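Local coordinates for putative transcriptional regulator TRANSCRIPTION REGULATOR protein (Rhizobium meliloti, PDB 5NLA) that acts as an AraC-like transcriptional activator that binds the second messenger c-di-GMP by a PilZ-like mechanism and regulates extracellular polysaccharide production, at residues L128-R133 with A167-F172; P147-F152 with N190-G195. All coordinates share one frame; numbering follows the deposited sequence.

Contacts 1 and 2 are antiparallel pairings in one sheet, their centres about 10 Å apart. Strand 124-129 of contact 1 lies beside strand 150-154 of contact 2, and Phe-129 is also hydrogen-bonded through its backbone to Gly-148 and Glu-149 of contact 2. Contact 1 lies within the sheet, with strand 97-104 next to 166-173, whereas contact 2 adds the short outermost strand 191-193. Each is partly buried, and helix 196-211 covers the same face of both. Each ends in a bulge, classic in contact 1 and G1 in contact 2. A guanidinium lies over an aliphatic side chain in contact 1; phenylalanines dominate the strand of contact 2, with polar groups toward its margins.

Contact 1: residues L128-R133 with A167-F172; sequences LFRSGR and ASILLF
Leu-128 and Phe-129 pair antiparallel with Ile-169 and Ser-168, the touching parts running 165° apart, until an extra residue breaks the register at Arg-130 and Ser-131, which both face Ala-167. Leu-128 and Ile-169 form a hydrogen-bonded pair, Leu-128 N giving a nearly straight bond to Ile-169 O (2.8 Å) and Ile-169 N returning one to Leu-128 O (2.9 Å). At the bulge Ala-167 O takes Arg-130 N at 2.8 Å and, more weakly, Ser-131 N at 3.4 Å. Ala-167 N closes the set on Ser-131 O (3.1 Å), well above that carbonyl's plane.

Ile-169 CG2 does most of the side-chain work, meeting Leu-128 CB at 3.7 Å. The same CG2 sits over one face of the Arg-130 guanidinium, offset toward the rim, 3.6 Å from NH2. A bend at chi2 (-48°) places the arginine's CD, from which the chain extends to this methyl, while NH1 bonds Asn-206; the flat cation thus covers an aliphatic group and keeps a polar partner. On the side opposite Leu-128 and Ile-169, Ser-168 CB lies over one face of the Phe-129 ring; serine is small enough to fit, and its OG hydrogen-bonds weakly to Gln-102. Leu-128 touches Ala-202 and Ile-169 Ile-205 of helix 196-211, a buried apolar setting. The arrangement is a classic beta bulge at the corner where the chain leaves one antiparallel sheet for the other.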
ATOM      1  N   LEU A 128       2.561  -2.979 -10.511  1.00 61.25           N
ATOM      2  CA  LEU A 128       2.852  -3.209 -11.924  1.00 62.57           C
ATOM      3  C   LEU A 128       1.993  -4.336 -12.458  1.00 62.50           C
ATOM      4  O   LEU A 128       1.921  -5.375 -11.827  1.00 61.79           O
ATOM      5  CB  LEU A 128       4.302  -3.645 -12.072  1.00 63.56           C
ATOM      6  CG  LEU A 128       4.786  -4.001 -13.474  1.00 64.90           C
ATOM      7  CD1 LEU A 128       4.705  -2.787 -14.390  1.00 65.47           C
ATOM      8  CD2 LEU A 128       6.206  -4.535 -13.374  1.00 67.06           C
ATOM      9  N   PHE A 129       1.413  -4.165 -13.643  1.00 64.62           N
ATOM     10  CA  PHE A 129       0.628  -5.233 -14.289  1.00 65.17           C
ATOM     11  C   PHE A 129       1.480  -5.963 -15.323  1.00 67.78           C
ATOM     12  O   PHE A 129       2.021  -5.334 -16.241  1.00 68.81           O
ATOM     13  CB  PHE A 129      -0.625  -4.659 -14.960  1.00 66.34           C
ATOM     14  CG  PHE A 129      -1.742  -4.347 -13.998  1.00 65.50           C
ATOM     15  CD1 PHE A 129      -1.559  -3.441 -12.963  1.00 67.59           C
ATOM     16  CD2 PHE A 129      -2.973  -4.953 -14.126  1.00 66.13           C
ATOM     17  CE1 PHE A 129      -2.580  -3.157 -12.072  1.00 66.33           C
ATOM     18  CE2 PHE A 129      -3.995  -4.680 -13.240  1.00 67.19           C
ATOM     19  CZ  PHE A 129      -3.802  -3.779 -12.211  1.00 65.59           C
ATOM     20  N   ARG A 130       1.595  -7.282 -15.174  1.00 68.13           N
ATOM     21  CA  ARG A 130       2.157  -8.135 -16.231  1.00 71.78           C
ATOM     22  C   ARG A 130       1.105  -8.262 -17.328  1.00 70.20           C
ATOM     23  O   ARG A 130       1.395  -8.084 -18.502  1.00 72.67           O
ATOM     24  CB  ARG A 130       2.529  -9.532 -15.716  1.00 76.39           C
ATOM     25  CG  ARG A 130       3.333  -9.574 -14.421  1.00 80.85           C
ATOM     26  CD  ARG A 130       4.501  -8.614 -14.481  1.00 85.16           C
ATOM     27  NE  ARG A 130       5.510  -8.896 -13.469  1.00 89.06           N
ATOM     28  CZ  ARG A 130       6.695  -8.287 -13.409  1.00 95.83           C
ATOM     29  NH1 ARG A 130       7.030  -7.362 -14.307  1.00 98.66           N
ATOM     30  NH2 ARG A 130       7.561  -8.611 -12.450  1.00 98.44           N
ATOM     31  N   SER A 131      -0.115  -8.586 -16.911  1.00 68.23           N
ATOM     32  CA  SER A 131      -1.281  -8.626 -17.777  1.00 67.30           C
ATOM     33  C   SER A 131      -2.505  -8.069 -17.057  1.00 62.94           C
ATOM     34  O   SER A 131      -2.549  -8.041 -15.844  1.00 59.60           O
ATOM     35  CB  SER A 131      -1.565 -10.059 -18.187  1.00 68.50           C
ATOM     36  OG  SER A 131      -1.887 -10.836 -17.049  1.00 69.71           O
ATOM     37  N   GLY A 132      -3.500  -7.668 -17.833  1.00 63.13           N
ATOM     38  CA  GLY A 132      -4.736  -7.108 -17.329  1.00 61.52           C
ATOM     39  C   GLY A 132      -4.719  -5.592 -17.368  1.00 63.04           C
ATOM     40  O   GLY A 132      -3.749  -4.970 -17.784  1.00 66.22           O
ATOM     41  N   ARG A 133      -5.800  -5.007 -16.881  1.00 63.30           N
ATOM     42  CA  ARG A 133      -6.059  -3.587 -16.962  1.00 63.83           C
ATOM     43  C   ARG A 133      -6.908  -3.274 -15.757  1.00 61.76           C
ATOM     44  O   ARG A 133      -7.810  -4.045 -15.434  1.00 58.26           O
ATOM     45  CB  ARG A 133      -6.816  -3.216 -18.241  1.00 65.48           C
ATOM     46  CG  ARG A 133      -5.953  -3.326 -19.473  1.00 70.44           C
ATOM     47  CD  ARG A 133      -6.547  -2.699 -20.734  1.00 74.87           C
ATOM     48  NE  ARG A 133      -5.490  -2.496 -21.734  1.00 77.59           N
ATOM     49  CZ  ARG A 133      -4.580  -1.514 -21.701  1.00 80.02           C
ATOM     50  NH1 ARG A 133      -4.586  -0.593 -20.735  1.00 82.25           N
ATOM     51  NH2 ARG A 133      -3.655  -1.433 -22.652  1.00 83.01           N
ATOM     52  N   ALA A 167      -2.473 -10.216 -13.615  1.00 58.69           N
ATOM     53  CA  ALA A 167      -1.324 -10.639 -12.828  1.00 60.54           C
ATOM     54  C   ALA A 167      -0.544  -9.382 -12.542  1.00 59.69           C
ATOM     55  O   ALA A 167      -0.173  -8.660 -13.463  1.00 60.77           O
ATOM     56  CB  ALA A 167      -0.454 -11.615 -13.613  1.00 63.36           C
ATOM     57  N   SER A 168      -0.301  -9.107 -11.277  1.00 59.39           N
ATOM     58  CA  SER A 168       0.472  -7.938 -10.923  1.00 62.00           C
ATOM     59  C   SER A 168       1.539  -8.266  -9.904  1.00 63.13           C
ATOM     60  O   SER A 168       1.484  -9.296  -9.222  1.00 62.56           O
ATOM     61  CB  SER A 168      -0.439  -6.809 -10.411  1.00 62.17           C
ATOM     62  OG  SER A 168      -1.222  -7.211  -9.304  1.00 63.75           O
ATOM     63  N   ILE A 169       2.527  -7.381  -9.835  1.00 65.03           N
ATOM     64  CA  ILE A 169       3.473  -7.363  -8.731  1.00 67.34           C
ATOM     65  C   ILE A 169       3.300  -6.013  -8.008  1.00 65.59           C
ATOM     66  O   ILE A 169       3.335  -4.944  -8.634  1.00 63.83           O
ATOM     67  CB  ILE A 169       4.915  -7.693  -9.196  1.00 70.33           C
ATOM     68  CG1 ILE A 169       5.857  -7.821  -7.988  1.00 73.06           C
ATOM     69  CG2 ILE A 169       5.438  -6.675 -10.199  1.00 71.40           C
ATOM     70  CD1 ILE A 169       7.049  -8.727  -8.232  1.00 75.08           C
ATOM     71  N   LEU A 170       3.041  -6.090  -6.703  1.00 65.68           N
ATOM     72  CA  LEU A 170       2.653  -4.935  -5.884  1.00 66.57           C
ATOM     73  C   LEU A 170       3.688  -4.645  -4.787  1.00 65.71           C
ATOM     74  O   LEU A 170       4.069  -5.547  -4.043  1.00 66.42           O
ATOM     75  CB  LEU A 170       1.315  -5.213  -5.202  1.00 68.52           C
ATOM     76  CG  LEU A 170       0.021  -5.401  -6.007  1.00 69.52           C
ATOM     77  CD1 LEU A 170      -1.111  -5.711  -5.031  1.00 70.25           C
ATOM     78  CD2 LEU A 170      -0.322  -4.174  -6.843  1.00 68.93           C
ATOM     79  N   LEU A 171       4.118  -3.386  -4.692  1.00 63.64           N
ATOM     80  CA  LEU A 171       4.964  -2.896  -3.591  1.00 63.52           C
ATOM     81  C   LEU A 171       4.109  -2.113  -2.592  1.00 61.48           C
ATOM     82  O   LEU A 171       3.371  -1.192  -2.970  1.00 59.56           O
ATOM     83  CB  LEU A 171       6.050  -1.949  -4.114  1.00 64.68           C
ATOM     84  CG  LEU A 171       6.928  -2.406  -5.273  1.00 66.04           C
ATOM     85  CD1 LEU A 171       7.839  -1.277  -5.730  1.00 67.64           C
ATOM     86  CD2 LEU A 171       7.737  -3.622  -4.871  1.00 66.60           C
ATOM     87  N   PHE A 172       4.211  -2.485  -1.323  1.00 61.33           N
ATOM     88  CA  PHE A 172       3.596  -1.726  -0.245  1.00 61.28           C
ATOM     89  C   PHE A 172       4.746  -1.213   0.613  1.00 61.55           C
ATOM     90  O   PHE A 172       5.491  -1.996   1.186  1.00 60.81           O
ATOM     91  CB  PHE A 172       2.674  -2.601   0.591  1.00 61.64           C
ATOM     92  CG  PHE A 172       1.464  -3.119  -0.144  1.00 61.42           C
ATOM     93  CD1 PHE A 172       0.310  -2.350  -0.239  1.00 60.38           C
ATOM     94  CD2 PHE A 172       1.446  -4.422  -0.676  1.00 62.77           C
ATOM     95  CE1 PHE A 172      -0.823  -2.835  -0.894  1.00 60.82           C
ATOM     96  CE2 PHE A 172       0.311  -4.920  -1.319  1.00 62.04           C
ATOM     97  CZ  PHE A 172      -0.824  -4.125  -1.433  1.00 60.89           C
TER

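Contact 2: residues P147-F152 with N190-G195; sequences PGEFFF and NSVLSG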
ATOM      1  N   PRO A 147      -1.068  -3.410 -19.091  1.00 70.54           N
ATOM      2  CA  PRO A 147       0.154  -4.226 -19.026  1.00 70.87           C
ATOM      3  C   PRO A 147       1.436  -3.401 -19.163  1.00 71.98           C
ATOM      4  O   PRO A 147       1.500  -2.480 -19.986  1.00 70.91           O
ATOM      5  CB  PRO A 147      -0.005  -5.180 -20.213  1.00 71.52           C
ATOM      6  CG  PRO A 147      -1.482  -5.275 -20.416  1.00 70.65           C
ATOM      7  CD  PRO A 147      -1.962  -3.878 -20.171  1.00 70.25           C
ATOM      8  N   GLY A 148       2.419  -3.719 -18.322  1.00 71.85           N
ATOM      9  CA  GLY A 148       3.712  -3.048 -18.329  1.00 72.64           C
ATOM     10  C   GLY A 148       3.693  -1.651 -17.762  1.00 72.91           C
ATOM     11  O   GLY A 148       4.658  -0.922 -17.937  1.00 76.54           O
ATOM     12  N   GLU A 149       2.614  -1.277 -17.074  1.00 73.25           N
ATOM     13  CA  GLU A 149       2.502   0.030 -16.423  1.00 74.35           C
ATOM     14  C   GLU A 149       2.276  -0.133 -14.934  1.00 72.01           C
ATOM     15  O   GLU A 149       1.756  -1.167 -14.489  1.00 70.32           O
ATOM     16  CB  GLU A 149       1.317   0.810 -16.976  1.00 75.56           C
ATOM     17  CG  GLU A 149       1.273   0.944 -18.479  1.00 78.61           C
ATOM     18  CD  GLU A 149       0.244   1.967 -18.902  1.00 80.04           C
ATOM     19  OE1 GLU A 149      -0.963   1.727 -18.663  1.00 76.54           O
ATOM     20  OE2 GLU A 149       0.649   3.018 -19.445  1.00 85.54           O
ATOM     21  N   PHE A 150       2.637   0.910 -14.183  1.00 71.97           N
ATOM     22  CA  PHE A 150       2.389   0.981 -12.742  1.00 69.62           C
ATOM     23  C   PHE A 150       1.249   1.921 -12.409  1.00 67.48           C
ATOM     24  O   PHE A 150       1.115   2.973 -13.036  1.00 67.96           O
ATOM     25  CB  PHE A 150       3.597   1.545 -11.999  1.00 71.07           C
ATOM     26  CG  PHE A 150       4.824   0.710 -12.087  1.00 71.15           C
ATOM     27  CD1 PHE A 150       5.682   0.837 -13.164  1.00 72.56           C
ATOM     28  CD2 PHE A 150       5.148  -0.177 -11.062  1.00 70.70           C
ATOM     29  CE1 PHE A 150       6.837   0.072 -13.234  1.00 75.70           C
ATOM     30  CE2 PHE A 150       6.303  -0.942 -11.124  1.00 73.22           C
ATOM     31  CZ  PHE A 150       7.147  -0.825 -12.217  1.00 75.12           C
ATOM     32  N   PHE A 151       0.468   1.569 -11.390  1.00 66.30           N
ATOM     33  CA  PHE A 151      -0.312   2.572 -10.655  1.00 66.36           C
ATOM     34  C   PHE A 151       0.514   3.000  -9.447  1.00 65.26           C
ATOM     35  O   PHE A 151       1.293   2.208  -8.904  1.00 63.27           O
ATOM     36  CB  PHE A 151      -1.718   2.072 -10.236  1.00 65.38           C
ATOM     37  CG  PHE A 151      -1.724   1.032  -9.136  1.00 65.59           C
ATOM     38  CD1 PHE A 151      -1.594   1.393  -7.796  1.00 67.24           C
ATOM     39  CD2 PHE A 151      -1.894  -0.318  -9.437  1.00 67.17           C
ATOM     40  CE1 PHE A 151      -1.603   0.426  -6.791  1.00 66.31           C
ATOM     41  CE2 PHE A 151      -1.912  -1.286  -8.437  1.00 65.03           C
ATOM     42  CZ  PHE A 151      -1.765  -0.912  -7.113  1.00 64.36           C
ATOM     43  N   PHE A 152       0.346   4.256  -9.049  1.00 65.40           N
ATOM     44  CA  PHE A 152       0.781   4.719  -7.736  1.00 65.18           C
ATOM     45  C   PHE A 152      -0.421   5.270  -6.958  1.00 63.61           C
ATOM     46  O   PHE A 152      -1.225   6.026  -7.503  1.00 61.54           O
ATOM     47  CB  PHE A 152       1.877   5.777  -7.858  1.00 67.01           C
ATOM     48  CG  PHE A 152       2.067   6.583  -6.607  1.00 68.41           C
ATOM     49  CD1 PHE A 152       2.729   6.045  -5.508  1.00 68.05           C
ATOM     50  CD2 PHE A 152       1.540   7.867  -6.508  1.00 69.55           C
ATOM     51  CE1 PHE A 152       2.884   6.786  -4.350  1.00 67.72           C
ATOM     52  CE2 PHE A 152       1.689   8.606  -5.352  1.00 69.00           C
ATOM     53  CZ  PHE A 152       2.361   8.066  -4.273  1.00 68.81           C
ATOM     54  N   ASN A 190      -3.019   8.295  -7.339  1.00 66.62           N
ATOM     55  CA  ASN A 190      -3.785   7.603  -8.385  1.00 65.47           C
ATOM     56  C   ASN A 190      -3.335   8.040  -9.769  1.00 68.08           C
ATOM     57  O   ASN A 190      -4.134   8.531 -10.571  1.00 71.01           O
ATOM     58  CB  ASN A 190      -5.293   7.791  -8.200  1.00 63.76           C
ATOM     59  CG  ASN A 190      -6.102   6.713  -8.883  1.00 63.94           C
ATOM     60  OD1 ASN A 190      -5.889   5.508  -8.653  1.00 61.78           O
ATOM     61  ND2 ASN A 190      -7.057   7.131  -9.713  1.00 65.95           N
ATOM     62  N   SER A 191      -2.043   7.872 -10.035  1.00 67.56           N
ATOM     63  CA  SER A 191      -1.499   8.135 -11.363  1.00 70.37           C
ATOM     64  C   SER A 191      -0.848   6.895 -11.960  1.00 69.71           C
ATOM     65  O   SER A 191      -0.621   5.889 -11.286  1.00 67.79           O
ATOM     66  CB  SER A 191      -0.524   9.310 -11.318  1.00 73.23           C
ATOM     67  OG  SER A 191       0.400   9.144 -10.269  1.00 73.64           O
ATOM     68  N   VAL A 192      -0.568   6.982 -13.249  1.00 73.78           N
ATOM     69  CA  VAL A 192       0.061   5.895 -13.986  1.00 75.55           C
ATOM     70  C   VAL A 192       1.525   6.245 -14.183  1.00 78.24           C
ATOM     71  O   VAL A 192       1.867   7.411 -14.421  1.00 77.48           O
ATOM     72  CB  VAL A 192      -0.569   5.680 -15.378  1.00 77.34           C
ATOM     73  CG1 VAL A 192      -0.259   4.280 -15.884  1.00 77.13           C
ATOM     74  CG2 VAL A 192      -2.068   5.891 -15.329  1.00 77.47           C
ATOM     75  N   LEU A 193       2.381   5.231 -14.100  1.00 78.79           N
ATOM     76  CA  LEU A 193       3.786   5.382 -14.431  1.00 81.70           C
ATOM     77  C   LEU A 193       4.052   4.577 -15.689  1.00 82.85           C
ATOM     78  O   LEU A 193       3.937   3.350 -15.684  1.00 83.06           O
ATOM     79  CB  LEU A 193       4.675   4.922 -13.276  1.00 81.56           C
ATOM     80  CG  LEU A 193       4.198   5.324 -11.877  1.00 79.37           C
ATOM     81  CD1 LEU A 193       5.084   4.683 -10.815  1.00 79.07           C
ATOM     82  CD2 LEU A 193       4.180   6.842 -11.752  1.00 81.17           C
ATOM     83  N   SER A 194       4.340   5.283 -16.777  1.00 86.56           N
ATOM     84  CA  SER A 194       4.810   4.667 -18.019  1.00 90.59           C
ATOM     85  C   SER A 194       5.875   5.564 -18.634  1.00 94.14           C
ATOM     86  O   SER A 194       5.897   6.782 -18.389  1.00 96.42           O
ATOM     87  CB  SER A 194       3.658   4.411 -18.998  1.00 90.12           C
ATOM     88  OG  SER A 194       3.052   5.615 -19.420  1.00 90.87           O
ATOM     89  N   GLY A 195       6.757   4.946 -19.415  1.00 95.58           N
ATOM     90  CA  GLY A 195       7.951   5.606 -19.950  1.00100.15           C
ATOM     91  C   GLY A 195       9.179   4.754 -19.697  1.00101.72           C
ATOM     92  O   GLY A 195       9.073   3.624 -19.209  1.00 96.86           O
TER
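Phe-150, Phe-151 and Phe-152 pair antiparallel with Leu-193, Val-192 and Ser-191; the axes of strands 150-152 and 191-193 approach to 4.7 Å, with 142° between their directions. Phe-150 N reaches Leu-193 O at 3.1 Å, on a lone pair and almost straight, while Leu-193 N reaches Phe-150 O at 2.8 Å. Phe-152 N bonds Ser-191 O (2.9 Å), and Phe-152 O takes Ser-191 N and, weakly, Asn-190 N.

Leu-193 CD1 packs against Phe-150 CB at 3.7 Å. Chi1 (-64°) sets Phe-150 CG anti to the carbonyl carbon; the ring beyond it leads away from the partner strand, with Leu-193 O in plane at its edge, and lies among Ala-198, Leu-201 and Ile-205 of helix 196-211, an apolar setting for a large aromatic. The edge of the Phe-152 ring approaches Ser-191 OG, which bonds Ala-188 O. On the Phe-151 side, Val-192 CG1 lies 3.8 Å from Glu-149 CD; the carboxylate's OE1 accepts Gly-146 N. Asn-190 has positive phi (61°), which asparagine tolerates well; ND2 donates to Thr-136 O and OD1 accepts from Arg-153 NH1. Asn-190 and Ser-191 both face Phe-152, a G1 beta bulge starting strand 191-193, one of the sheet's two edge strands within the chain.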